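Local coordinates for tail spike protein (Acinetobacter phage vB_AbaP_AS12, PDB 6EU4) that builds the trimeric tailspike of an Acinetobacter phage and probably recognises, and may depolymerise, the capsular polysaccharide of its host, at residues M177-R182 with W186-N191; K167-D172 with A213-L218; K111-G116 with T137-T142; P130-S135 with L157-R162; F255-T260 with P266-Q271. All coordinates share one frame; numbering follows the deposited sequence. Where two conformers were deposited one is given.

Contact 1 of 5, residues M177-R182 with W186-N191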
# COMPACT_ATOMS: atom_id res chain seq x y z
N MSE A 177 21.73 8.06 23.44
CA MSE A 177 21.28 9.36 22.99
C MSE A 177 19.84 9.59 23.47
O MSE A 177 19.04 8.66 23.53
CB MSE A 177 21.38 9.45 21.44
CG MSE A 177 21.34 10.81 20.89
SE MSE A 177 21.77 10.69 18.95
CE MSE A 177 22.41 12.47 18.81
N VAL A 178 19.53 10.84 23.85
CA VAL A 178 18.24 11.20 24.43
C VAL A 178 17.71 12.43 23.71
O VAL A 178 18.44 13.42 23.57
CB VAL A 178 18.36 11.49 25.94
CG1 VAL A 178 16.99 11.83 26.56
CG2 VAL A 178 19.01 10.31 26.66
N ALA A 179 16.45 12.38 23.29
CA ALA A 179 15.76 13.54 22.73
C ALA A 179 15.01 14.25 23.85
O ALA A 179 14.21 13.61 24.55
CB ALA A 179 14.78 13.12 21.63
N ILE A 180 15.25 15.54 24.01
CA ILE A 180 14.65 16.34 25.08
C ILE A 180 14.04 17.61 24.50
O ILE A 180 14.74 18.36 23.81
CB ILE A 180 15.68 16.69 26.17
CG1 ILE A 180 16.37 15.44 26.70
CG2 ILE A 180 15.04 17.53 27.28
CD1 ILE A 180 17.41 15.68 27.84
N PRO A 181 12.78 17.95 24.79
CA PRO A 181 12.23 19.21 24.25
C PRO A 181 12.96 20.42 24.81
O PRO A 181 13.42 20.44 25.96
CB PRO A 181 10.76 19.20 24.71
CG PRO A 181 10.48 17.75 25.03
CD PRO A 181 11.77 17.21 25.56
N ARG A 182 13.05 21.46 23.98
CA ARG A 182 13.44 22.77 24.49
C ARG A 182 12.53 23.19 25.63
O ARG A 182 11.37 22.79 25.71
CB ARG A 182 13.38 23.81 23.38
CG ARG A 182 14.34 23.63 22.23
CD ARG A 182 13.99 24.66 21.12
NE ARG A 182 15.00 24.74 20.08
CZ ARG A 182 14.90 25.49 18.99
NH1 ARG A 182 13.82 26.23 18.77
NH2 ARG A 182 15.89 25.51 18.11
N TRP A 186 6.80 21.05 24.10
CA TRP A 186 6.41 19.71 24.50
C TRP A 186 7.17 18.61 23.78
O TRP A 186 7.22 17.49 24.31
CB TRP A 186 4.91 19.48 24.27
CG TRP A 186 4.01 20.43 24.99
CD1 TRP A 186 4.35 21.29 25.99
CD2 TRP A 186 2.62 20.62 24.75
NE1 TRP A 186 3.25 22.01 26.37
CE2 TRP A 186 2.17 21.62 25.63
CE3 TRP A 186 1.70 20.04 23.86
CZ2 TRP A 186 0.85 22.05 25.67
CZ3 TRP A 186 0.39 20.48 23.89
CH2 TRP A 186 -0.02 21.46 24.79
N TYR A 187 7.76 18.87 22.61
CA TYR A 187 8.37 17.83 21.80
C TYR A 187 9.77 18.25 21.36
O TYR A 187 10.02 19.43 21.09
CB TYR A 187 7.51 17.51 20.55
CG TYR A 187 6.15 17.00 20.93
CD1 TYR A 187 5.94 15.65 21.17
CD2 TYR A 187 5.07 17.87 21.05
CE1 TYR A 187 4.70 15.17 21.56
CE2 TYR A 187 3.83 17.40 21.44
CZ TYR A 187 3.65 16.05 21.69
OH TYR A 187 2.41 15.59 22.07
N ALA A 188 10.66 17.28 21.27
CA ALA A 188 11.93 17.45 20.56
C ALA A 188 11.60 17.29 19.08
O ALA A 188 11.24 16.19 18.63
CB ALA A 188 12.96 16.44 21.04
N GLN A 189 11.69 18.37 18.32
CA GLN A 189 11.07 18.38 17.00
C GLN A 189 11.97 19.02 15.96
O GLN A 189 12.94 19.72 16.27
CB GLN A 189 9.74 19.12 17.04
CG GLN A 189 9.79 20.55 17.48
CD GLN A 189 8.42 21.18 17.41
OE1 GLN A 189 7.61 21.01 18.33
NE2 GLN A 189 8.12 21.85 16.30
N ASN A 190 11.61 18.77 14.70
CA ASN A 190 12.33 19.33 13.54
C ASN A 190 13.80 18.95 13.55
O ASN A 190 14.67 19.73 13.17
CB ASN A 190 12.14 20.83 13.47
CG ASN A 190 10.68 21.22 13.34
OD1 ASN A 190 10.06 21.69 14.30
ND2 ASN A 190 10.11 20.97 12.18
N ASN A 191 14.08 17.70 13.93
CA ASN A 191 15.42 17.15 13.90
C ASN A 191 15.58 16.26 12.67
O ASN A 191 14.61 15.69 12.16
CB ASN A 191 15.69 16.35 15.17
CG ASN A 191 15.62 17.21 16.40
OD1 ASN A 191 16.26 18.24 16.48
ND2 ASN A 191 14.80 16.81 17.36
O HOH W 1 11.52 21.70 21.45
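P181 and A188 carry this contact, with W186 adding its backbone, and they illustrate how a tight corner can be packed with compact side chains, a proline and two alanines. The proline ring rests on the backbone of the returning chain: CB lies 3.6 Å from C of Y187, while CG reaches O of W186 at 3.3 Å. That carbonyl oxygen is buried with no polar partner, and the proline methylene helps shut it in. A188 points its methyl back at the first segment, where CB sits 3.8 Å from CB of A179 and equally close to the carbonyl carbon of I180. The chains come closest at P181 and A188, whose CA atoms are 4.1 Å apart. The polar link is indirect: one water accepts from N of R182 at 3.0 Å and donates to O of Y187 at 2.7 Å. Around the corner, R162 holds the carbonyl oxygens of P181 and R182, and the R182 guanidinium forms a salt bridge with D146 of the second subunit. Strand 175-179 thus gives way to strand 188-189, the turn by which the chain of a parallel beta-helix passes from one face of a coil to the next.

Contact 2 of 5, residues K167-D172 with A213-L218; sequences KIMNFD and APLIAL
F171 meets P214 where a hairpin outside the parallel beta-helix, formed by the antiparallel strands 161-164 and 167-170, is pressed against the coil that contains strand 215-217. The arrangement exemplifies how an excursion from a solenoid can be fastened by a few apolar side chains. The phenylalanine is instructive when followed outward. At the root, CB touches nothing of P214, and CG of F171 is still 5.2 Å from CG of P214; V178 and I180 of the preceding coil pack against this side chain. Setting CG anti to the carbonyl carbon (chi1 -58°) brings the ring beside the proline, and one side of it does the work: CD2 comes to 3.9 Å from CG of P214, and CE2, one atom further out, to 3.6 Å. At the far end, CZ has already passed the proline and draws off again. The two side chains cross at a slant.

M169 supplies the second point of contact. Its selenium-containing chain bends at all three torsions and delivers only the terminal methyl, CE, which lies 4.3 Å from CD1 of L215 and 4.4 Å from CB of P214. These are looser distances than those of the phenylalanine. L215 in turn is bonded through its backbone to A188 of the neighbouring coil. The base of the hairpin is set by polar bonds of its own: both carboxylate oxygens of D172 accept backbone N-H groups, from L159 and G160, and N170 closes an Asx turn in which its OD1 receives N of D172 at 2.7 Å.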
# COMPACT_ATOMS: atom_id res chain seq x y z
N LYS A 167 2.84 17.22 33.10
CA LYS A 167 3.33 15.90 33.49
C LYS A 167 4.80 15.98 33.88
O LYS A 167 5.60 16.60 33.19
CB LYS A 167 3.17 14.88 32.35
CG LYS A 167 1.74 14.76 31.82
CD LYS A 167 0.80 14.26 32.88
CE LYS A 167 -0.58 13.97 32.31
NZ LYS A 167 -1.43 13.34 33.37
N ILE A 168 5.15 15.32 34.98
CA ILE A 168 6.53 15.34 35.45
C ILE A 168 7.28 14.26 34.69
O ILE A 168 6.95 13.07 34.81
CB ILE A 168 6.61 15.14 36.96
CG1 ILE A 168 5.94 16.32 37.64
CG2 ILE A 168 8.08 15.01 37.39
CD1 ILE A 168 5.88 16.26 39.18
N MSE A 169 8.28 14.67 33.93
CA MSE A 169 9.11 13.78 33.13
C MSE A 169 10.53 13.79 33.68
O MSE A 169 10.98 14.76 34.29
CB MSE A 169 9.11 14.22 31.66
CG MSE A 169 7.72 14.38 31.09
SE MSE A 169 6.86 12.65 30.93
CE MSE A 169 7.81 11.90 29.40
N ASN A 170 11.24 12.70 33.46
CA ASN A 170 12.61 12.58 33.91
C ASN A 170 13.37 11.85 32.82
O ASN A 170 12.94 10.80 32.35
CB ASN A 170 12.69 11.83 35.24
CG ASN A 170 14.10 11.83 35.82
OD1 ASN A 170 15.03 11.34 35.19
ND2 ASN A 170 14.25 12.37 37.03
N PHE A 171 14.46 12.46 32.37
CA PHE A 171 15.23 11.93 31.25
C PHE A 171 16.51 11.23 31.71
O PHE A 171 17.35 10.88 30.87
CB PHE A 171 15.55 13.05 30.28
CG PHE A 171 14.32 13.74 29.73
CD1 PHE A 171 13.72 14.78 30.44
CD2 PHE A 171 13.77 13.38 28.52
CE1 PHE A 171 12.60 15.41 29.96
CE2 PHE A 171 12.64 14.02 28.03
CZ PHE A 171 12.06 15.02 28.76
N ASP A 172 16.65 10.98 33.01
CA ASP A 172 17.88 10.44 33.58
C ASP A 172 17.86 8.90 33.54
O ASP A 172 17.86 8.22 34.57
CB ASP A 172 18.08 10.95 35.00
CG ASP A 172 18.26 12.48 35.07
OD1 ASP A 172 18.40 13.14 34.01
OD2 ASP A 172 18.28 13.03 36.20
N ALA A 213 13.76 8.57 23.10
CA ALA A 213 13.17 9.74 22.43
C ALA A 213 11.71 9.82 22.83
O ALA A 213 10.81 9.57 22.02
CB ALA A 213 13.34 9.64 20.92
N PRO A 214 11.44 10.17 24.09
CA PRO A 214 10.07 9.99 24.60
C PRO A 214 9.05 10.86 23.86
O PRO A 214 7.98 10.37 23.50
CB PRO A 214 10.18 10.36 26.08
CG PRO A 214 11.49 11.13 26.21
CD PRO A 214 12.39 10.54 25.15
N LEU A 215 9.37 12.13 23.63
CA LEU A 215 8.44 13.11 23.05
C LEU A 215 9.12 13.71 21.82
O LEU A 215 10.02 14.55 21.95
CB LEU A 215 8.09 14.20 24.08
CG LEU A 215 7.65 13.74 25.47
CD1 LEU A 215 7.44 14.93 26.40
CD2 LEU A 215 6.38 12.90 25.40
N ILE A 216 8.71 13.28 20.62
CA ILE A 216 9.34 13.72 19.38
C ILE A 216 8.27 14.02 18.34
O ILE A 216 7.17 13.45 18.36
CB ILE A 216 10.34 12.68 18.81
CG1 ILE A 216 9.69 11.30 18.72
CG2 ILE A 216 11.60 12.64 19.67
CD1 ILE A 216 10.53 10.26 17.99
N ALA A 217 8.61 14.92 17.43
CA ALA A 217 7.67 15.29 16.39
C ALA A 217 8.42 15.86 15.20
O ALA A 217 9.51 16.41 15.34
CB ALA A 217 6.66 16.34 16.87
N LEU A 218 7.77 15.78 14.04
CA LEU A 218 8.13 16.59 12.89
C LEU A 218 9.60 16.42 12.51
O LEU A 218 10.34 17.40 12.33
CB LEU A 218 7.81 18.06 13.17
CG LEU A 218 6.35 18.35 13.47
CD1 LEU A 218 6.24 19.72 14.15
CD2 LEU A 218 5.49 18.32 12.22

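Contact 3 of 5, residues K111-G116 with T137-T142; sequences KVLISG and TTIEGT
L113 and I139 meet through their terminal methyl groups, and the contact separates neatly into apolar, water-mediated and helix-end interactions. The apolar part is compact. CD2 of L113 lies 3.5 Å from CD1 of I139 and 4.0 Å from CG1 of the same residue, the two side chains crossing at about a right angle. I139 has CG1 anti to its carbonyl carbon (chi1 -52°), which sends the longer branch, rather than CG2, toward the leucine. T137 adds a methyl: its CG2 lies 3.9 Å from O of L113, a packing contact against the carbonyl.

The same carbonyl has a polar partner in a water, which donates to O of L113 at 2.8 Å and also bonds OG1 of T137 at 2.6 Å. Threonine therefore faces the helix end with both branches, one in van der Waals contact and the other through solvent.

The third group lies within the first segment, where the helix gives out. O of V112 takes two donors from one residue, the backbone N of S115 at 3.2 Å and its OG at 2.8 Å, and this double grip fixes the turn that follows L113.

Helix 106-113 lies near the amino-terminal coils of the beta-helix, consistent with the capping helix common in such solenoids. V112 packs on V119 of strand 118-121, M177 of strand 175-179 touches both L113 and I139, and I139 is bonded through its backbone to strand 192-194.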
# COMPACT_ATOMS: atom_id res chain seq x y z
N LYS A 111 28.39 19.74 23.65
CA LYS A 111 28.50 21.14 23.25
C LYS A 111 28.09 21.35 21.80
O LYS A 111 27.39 22.32 21.49
CB LYS A 111 29.93 21.64 23.47
CG LYS A 111 30.27 21.87 24.94
CD LYS A 111 31.71 22.23 25.11
CE LYS A 111 32.02 22.45 26.59
NZ LYS A 111 33.45 22.72 26.81
N VAL A 112 28.51 20.46 20.89
CA VAL A 112 28.17 20.73 19.49
C VAL A 112 26.71 20.40 19.22
O VAL A 112 26.08 21.04 18.38
CB VAL A 112 29.10 20.01 18.49
CG1 VAL A 112 30.56 20.45 18.70
CG2 VAL A 112 28.97 18.51 18.56
N LEU A 113 26.13 19.43 19.94
CA LEU A 113 24.73 19.08 19.70
C LEU A 113 23.77 20.21 20.06
O LEU A 113 22.66 20.26 19.51
CB LEU A 113 24.35 17.83 20.49
CG LEU A 113 25.02 16.54 20.02
CD1 LEU A 113 24.50 15.35 20.81
CD2 LEU A 113 24.82 16.32 18.52
N ILE A 114 24.15 21.11 20.95
CA ILE A 114 23.27 22.22 21.32
C ILE A 114 23.80 23.55 20.81
O ILE A 114 23.35 24.60 21.26
CB ILE A 114 23.02 22.26 22.84
CG1 ILE A 114 24.33 22.48 23.60
CG2 ILE A 114 22.34 20.99 23.25
CD1 ILE A 114 24.13 22.75 25.10
N SER A 115 24.73 23.53 19.86
CA SER A 115 25.36 24.75 19.35
C SER A 115 24.51 25.48 18.31
O SER A 115 24.78 26.64 18.00
CB SER A 115 26.69 24.41 18.68
OG SER A 115 26.45 23.63 17.52
N GLY A 116 23.53 24.81 17.73
CA GLY A 116 22.82 25.36 16.59
C GLY A 116 23.49 25.11 15.26
O GLY A 116 22.91 25.47 14.22
N THR A 137 17.83 20.18 15.02
CA THR A 137 19.17 19.63 15.05
C THR A 137 19.37 18.71 13.86
O THR A 137 18.61 17.76 13.68
CB THR A 137 19.40 18.85 16.34
OG1 THR A 137 19.00 19.65 17.44
CG2 THR A 137 20.86 18.51 16.51
N THR A 138 20.40 18.99 13.06
CA THR A 138 20.80 18.11 11.97
C THR A 138 22.16 17.52 12.34
O THR A 138 23.10 18.26 12.65
CB THR A 138 20.86 18.87 10.64
OG1 THR A 138 19.53 19.26 10.26
CG2 THR A 138 21.43 17.99 9.52
N ILE A 139 22.23 16.18 12.32
CA ILE A 139 23.43 15.42 12.64
C ILE A 139 23.64 14.45 11.49
O ILE A 139 22.74 13.68 11.15
CB ILE A 139 23.29 14.64 13.96
CG1 ILE A 139 22.85 15.55 15.11
CG2 ILE A 139 24.60 13.93 14.28
CD1 ILE A 139 22.47 14.80 16.37
N GLU A 140 24.82 14.49 10.87
CA GLU A 140 25.10 13.71 9.66
C GLU A 140 26.45 13.02 9.79
O GLU A 140 27.49 13.69 9.90
CB GLU A 140 25.08 14.61 8.42
CG GLU A 140 25.41 13.88 7.10
CD GLU A 140 25.57 14.82 5.91
OE1 GLU A 140 25.09 15.97 5.99
OE2 GLU A 140 26.16 14.41 4.89
N GLY A 141 26.45 11.68 9.77
CA GLY A 141 27.65 10.91 9.54
C GLY A 141 27.68 10.42 8.10
O GLY A 141 26.77 10.67 7.31
N THR A 142 28.76 9.70 7.75
CA THR A 142 28.86 9.14 6.40
C THR A 142 28.44 7.68 6.31
O THR A 142 28.44 7.11 5.21
CB THR A 142 30.28 9.28 5.84
OG1 THR A 142 31.21 8.61 6.69
CG2 THR A 142 30.66 10.74 5.66
O HOH W 2 19.92 20.07 19.85

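Contact 4 of 5, residues P130-S135 with L157-R162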
# COMPACT_ATOMS: atom_id res chain seq x y z
N PRO A 130 25.02 9.65 28.58
CA PRO A 130 24.21 9.91 27.39
C PRO A 130 24.48 11.32 26.88
O PRO A 130 24.88 12.21 27.64
CB PRO A 130 22.76 9.77 27.89
CG PRO A 130 22.88 9.10 29.25
CD PRO A 130 24.18 9.56 29.79
N VAL A 131 24.21 11.53 25.60
CA VAL A 131 24.22 12.86 25.00
C VAL A 131 22.82 13.14 24.49
O VAL A 131 22.13 12.22 24.03
CB VAL A 131 25.27 13.01 23.88
CG1 VAL A 131 26.68 12.82 24.49
CG2 VAL A 131 25.04 12.01 22.74
N TYR A 132 22.38 14.39 24.62
CA TYR A 132 21.03 14.74 24.26
C TYR A 132 21.01 15.77 23.14
O TYR A 132 21.97 16.50 22.91
CB TYR A 132 20.25 15.26 25.49
CG TYR A 132 20.72 16.60 26.02
CD1 TYR A 132 20.25 17.79 25.47
CD2 TYR A 132 21.64 16.67 27.06
CE1 TYR A 132 20.69 19.02 25.96
CE2 TYR A 132 22.07 17.89 27.54
CZ TYR A 132 21.59 19.05 26.99
OH TYR A 132 22.02 20.26 27.45
N TYR A 133 19.88 15.80 22.44
CA TYR A 133 19.61 16.83 21.47
C TYR A 133 18.21 17.37 21.73
O TYR A 133 17.38 16.68 22.33
CB TYR A 133 19.75 16.29 20.04
CG TYR A 133 18.82 15.14 19.68
CD1 TYR A 133 19.10 13.83 20.07
CD2 TYR A 133 17.66 15.36 18.92
CE1 TYR A 133 18.25 12.79 19.73
CE2 TYR A 133 16.81 14.31 18.59
CZ TYR A 133 17.11 13.03 19.00
OH TYR A 133 16.27 11.99 18.66
N ASN A 134 17.96 18.60 21.27
CA ASN A 134 16.68 19.25 21.50
C ASN A 134 15.92 19.33 20.19
O ASN A 134 15.30 18.33 19.78
CB ASN A 134 16.88 20.64 22.14
CG ASN A 134 17.65 20.59 23.45
OD1 ASN A 134 18.63 21.32 23.63
ND2 ASN A 134 17.21 19.75 24.38
N SER A 135 15.90 20.47 19.51
CA SER A 135 15.09 20.65 18.31
C SER A 135 15.92 21.35 17.24
O SER A 135 16.95 21.96 17.53
CB SER A 135 13.83 21.45 18.64
OG SER A 135 12.98 20.65 19.45
N LEU A 157 22.07 10.84 32.38
CA LEU A 157 22.08 12.28 32.56
C LEU A 157 21.75 12.62 34.01
O LEU A 157 21.28 11.78 34.79
CB LEU A 157 21.06 12.94 31.62
CG LEU A 157 21.32 12.79 30.11
CD1 LEU A 157 20.10 13.25 29.31
CD2 LEU A 157 22.55 13.59 29.74
N SER A 158 22.00 13.87 34.38
CA SER A 158 21.77 14.36 35.73
C SER A 158 20.94 15.64 35.69
O SER A 158 21.27 16.65 36.30
CB SER A 158 23.09 14.63 36.45
OG SER A 158 23.92 13.49 36.45
N LEU A 159 19.83 15.61 34.95
CA LEU A 159 19.02 16.81 34.75
C LEU A 159 17.79 16.87 35.65
O LEU A 159 17.22 17.96 35.81
CB LEU A 159 18.57 16.90 33.29
CG LEU A 159 19.74 16.92 32.30
CD1 LEU A 159 19.23 16.81 30.85
CD2 LEU A 159 20.58 18.19 32.49
N GLY A 160 17.36 15.75 36.21
CA GLY A 160 16.31 15.78 37.21
C GLY A 160 14.91 15.88 36.61
O GLY A 160 14.71 15.77 35.40
N ASN A 161 13.94 16.13 37.49
CA ASN A 161 12.53 16.13 37.11
C ASN A 161 12.13 17.45 36.48
O ASN A 161 12.53 18.53 36.94
CB ASN A 161 11.65 15.90 38.35
CG ASN A 161 11.76 14.49 38.88
OD1 ASN A 161 11.79 13.53 38.12
ND2 ASN A 161 11.82 14.36 40.20
N ARG A 162 11.29 17.37 35.45
CA ARG A 162 10.80 18.55 34.74
C ARG A 162 9.33 18.37 34.35
O ARG A 162 8.96 17.33 33.79
CB ARG A 162 11.66 18.80 33.50
CG ARG A 162 11.17 19.90 32.62
CD ARG A 162 11.98 19.94 31.32
NE ARG A 162 11.27 20.67 30.29
CZ ARG A 162 11.63 20.72 29.00
NH1 ARG A 162 12.73 20.09 28.60
NH2 ARG A 162 10.90 21.40 28.13
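The Y132 ring is the flat group here, and L157 meets it at the edge: CD2 of the leucine lies near the ring plane, 4.2 Å from CD2 of the tyrosine. Across the ring, N134 OD1 is in plane at the opposite edge. L159 approaches obliquely, its CD1 4.5 Å from the same tyrosine CD2, displaced from the plane toward the side on which I180 packs; I114, just past the end of helix 106-113, touches the ring from the other side. The tyrosine takes the crowded position between backbone N and carbonyl carbon (chi1 69°), which stands the ring up between these neighbours.

The P130 ring lies on the other side of L157. It slides past the leucine in the opposite direction, bringing proline CB to 4.0 Å from CG of L157, while proline CD approaches the leucine backbone N at 3.6 Å. L157 is thus wedged between a proline and a tyrosine, and its CD2 also packs 3.4 Å from the carbonyl O of P130.

The touching surfaces are apolar side chains and backbone, so the fit depends on shape rather than on directional bonds. Direction comes from the flanks: the backbone N of Y132 bonds OE1 of Q110, and ND2 of N134 bonds the carbonyl O of I180. The join between the excursion and the coil is therefore made by apolar packing that is only partly buried, with L159 exposed at its rim.

Contact 5 of 5, residues F255-T260 with P266-Q271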
# COMPACT_ATOMS: atom_id res chain seq x y z
N PHE A 255 12.02 -1.95 18.77
CA PHE A 255 11.31 -0.69 18.59
C PHE A 255 10.16 -0.63 19.60
O PHE A 255 9.34 -1.56 19.66
CB PHE A 255 10.73 -0.57 17.18
CG PHE A 255 11.74 -0.44 16.08
CD1 PHE A 255 12.22 0.79 15.70
CD2 PHE A 255 12.16 -1.56 15.37
CE1 PHE A 255 13.13 0.91 14.64
CE2 PHE A 255 13.07 -1.45 14.33
CZ PHE A 255 13.56 -0.22 13.96
N ILE A 256 10.09 0.44 20.38
CA ILE A 256 9.04 0.65 21.37
C ILE A 256 8.44 2.03 21.12
O ILE A 256 9.15 3.04 21.22
CB ILE A 256 9.56 0.59 22.82
CG1 ILE A 256 10.29 -0.73 23.10
CG2 ILE A 256 8.44 0.85 23.81
CD1 ILE A 256 11.23 -0.58 24.30
N PHE A 257 7.14 2.07 20.80
CA PHE A 257 6.41 3.32 20.63
C PHE A 257 5.17 3.29 21.51
O PHE A 257 4.54 2.24 21.69
CB PHE A 257 6.04 3.55 19.16
CG PHE A 257 7.20 3.96 18.30
CD1 PHE A 257 8.03 3.00 17.74
CD2 PHE A 257 7.45 5.30 18.04
CE1 PHE A 257 9.12 3.37 16.96
CE2 PHE A 257 8.52 5.68 17.25
CZ PHE A 257 9.36 4.71 16.71
N GLY A 258 4.84 4.43 22.10
CA GLY A 258 3.75 4.48 23.06
C GLY A 258 4.12 3.86 24.40
O GLY A 258 3.23 3.39 25.12
N HIS A 259 5.40 3.86 24.74
CA HIS A 259 5.88 3.41 26.05
C HIS A 259 4.99 3.97 27.15
O HIS A 259 4.77 5.19 27.23
CB HIS A 259 7.34 3.88 26.22
CG HIS A 259 7.89 3.77 27.61
ND1 HIS A 259 7.94 2.59 28.32
CD2 HIS A 259 8.52 4.69 28.38
CE1 HIS A 259 8.54 2.80 29.48
NE2 HIS A 259 8.89 4.07 29.55
N THR A 260 4.48 3.08 28.00
CA THR A 260 3.51 3.44 29.04
C THR A 260 4.16 3.81 30.37
O THR A 260 3.44 4.14 31.33
CB THR A 260 2.56 2.28 29.31
OG1 THR A 260 3.35 1.14 29.70
CG2 THR A 260 1.72 1.95 28.08
N PRO A 266 0.43 7.90 26.47
CA PRO A 266 0.87 7.49 25.13
C PRO A 266 -0.11 7.89 24.04
O PRO A 266 -1.33 7.72 24.16
CB PRO A 266 0.97 5.97 25.23
CG PRO A 266 1.26 5.72 26.65
CD PRO A 266 0.47 6.76 27.41
N ASN A 267 0.45 8.41 22.96
CA ASN A 267 -0.31 8.73 21.76
C ASN A 267 0.69 8.97 20.64
O ASN A 267 1.73 9.58 20.88
CB ASN A 267 -1.18 9.98 21.95
CG ASN A 267 -2.12 10.21 20.79
OD1 ASN A 267 -2.02 11.20 20.06
ND2 ASN A 267 -3.04 9.29 20.60
N ASN A 268 0.36 8.52 19.43
CA ASN A 268 1.27 8.67 18.30
C ASN A 268 0.47 8.86 17.03
O ASN A 268 -0.65 8.35 16.91
CB ASN A 268 2.17 7.45 18.08
CG ASN A 268 2.96 7.06 19.31
OD1 ASN A 268 4.05 7.59 19.54
ND2 ASN A 268 2.42 6.15 20.10
N THR A 269 1.03 9.60 16.07
CA THR A 269 0.43 9.62 14.75
C THR A 269 1.51 9.59 13.68
O THR A 269 2.67 9.95 13.91
CB THR A 269 -0.45 10.86 14.46
OG1 THR A 269 0.42 11.98 14.25
CG2 THR A 269 -1.45 11.14 15.57
N THR A 270 1.10 9.15 12.50
CA THR A 270 1.82 9.39 11.25
C THR A 270 3.33 9.12 11.38
O THR A 270 4.18 9.95 11.06
CB THR A 270 1.53 10.80 10.70
OG1 THR A 270 1.80 11.82 11.68
CG2 THR A 270 0.07 10.90 10.25
N GLN A 271 3.64 7.89 11.81
CA GLN A 271 5.01 7.36 11.76
C GLN A 271 5.14 6.47 10.53
O GLN A 271 4.34 5.55 10.34
CB GLN A 271 5.36 6.55 13.01
CG GLN A 271 5.20 7.31 14.32
CD GLN A 271 6.19 8.46 14.44
OE1 GLN A 271 7.40 8.25 14.56
NE2 GLN A 271 5.68 9.68 14.41
O HOH W 3 6.09 6.81 20.86
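G258 and P266 touch at a corner of the parallel beta-helix, where strand 253-257 ends and, after a short loop, the chain returns as strand 268-274. The two limbs of the turn run in opposite directions and give a clear case of a corner that is firm on its inner side and looser outside. In the tight part, P266 presses CG to 3.4 Å from O of G258, and the glycine backbone passes close under N268, whose ND2 lies 3.6 Å from N of G258. The amide is fixed by bonds to other coils, OD1 receiving N of A238 and ND2 donating to O of K290. Deeper still, CE2 of F257 lies 3.9 Å from OE1 of Q271; ring and amide planes are turned 41° apart, and that oxygen is bonded to the indole N-H of W243. NE2 of Q271 is taken up by O of T269 along an almost straight bond (174°). Toward solvent the fit relaxes: exposed T260 only brushes the proline, CG2 to CG of P266 at 4.1 Å. On the inner side a water bridges the two segments: it accepts from N of G258 at 3.0 Å and donates to OD1 of N268 at 2.6 Å.

In the fold
Contacts 1 to 4 form a continuous neighbourhood in the early coils of the beta-helix. Contact 1 is the hub: its centre lies about 7 Å from that of contact 2, about 10 Å from contact 4 and about 13 Å from contact 3, and it touches all three. It is joined to contact 2 by backbone pairing of strands 188-189 and 215-217, to contact 4 by R162, and to contact 3 by M177. Contacts 2 and 4 share the outer hairpin, M169 pairing with R162, while contacts 3 and 4 alternate along the chain. Contact 5 stands further along the spike, its centre about 12 Å from that of contact 2 without touching it, and repeats the corner principle in a later coil.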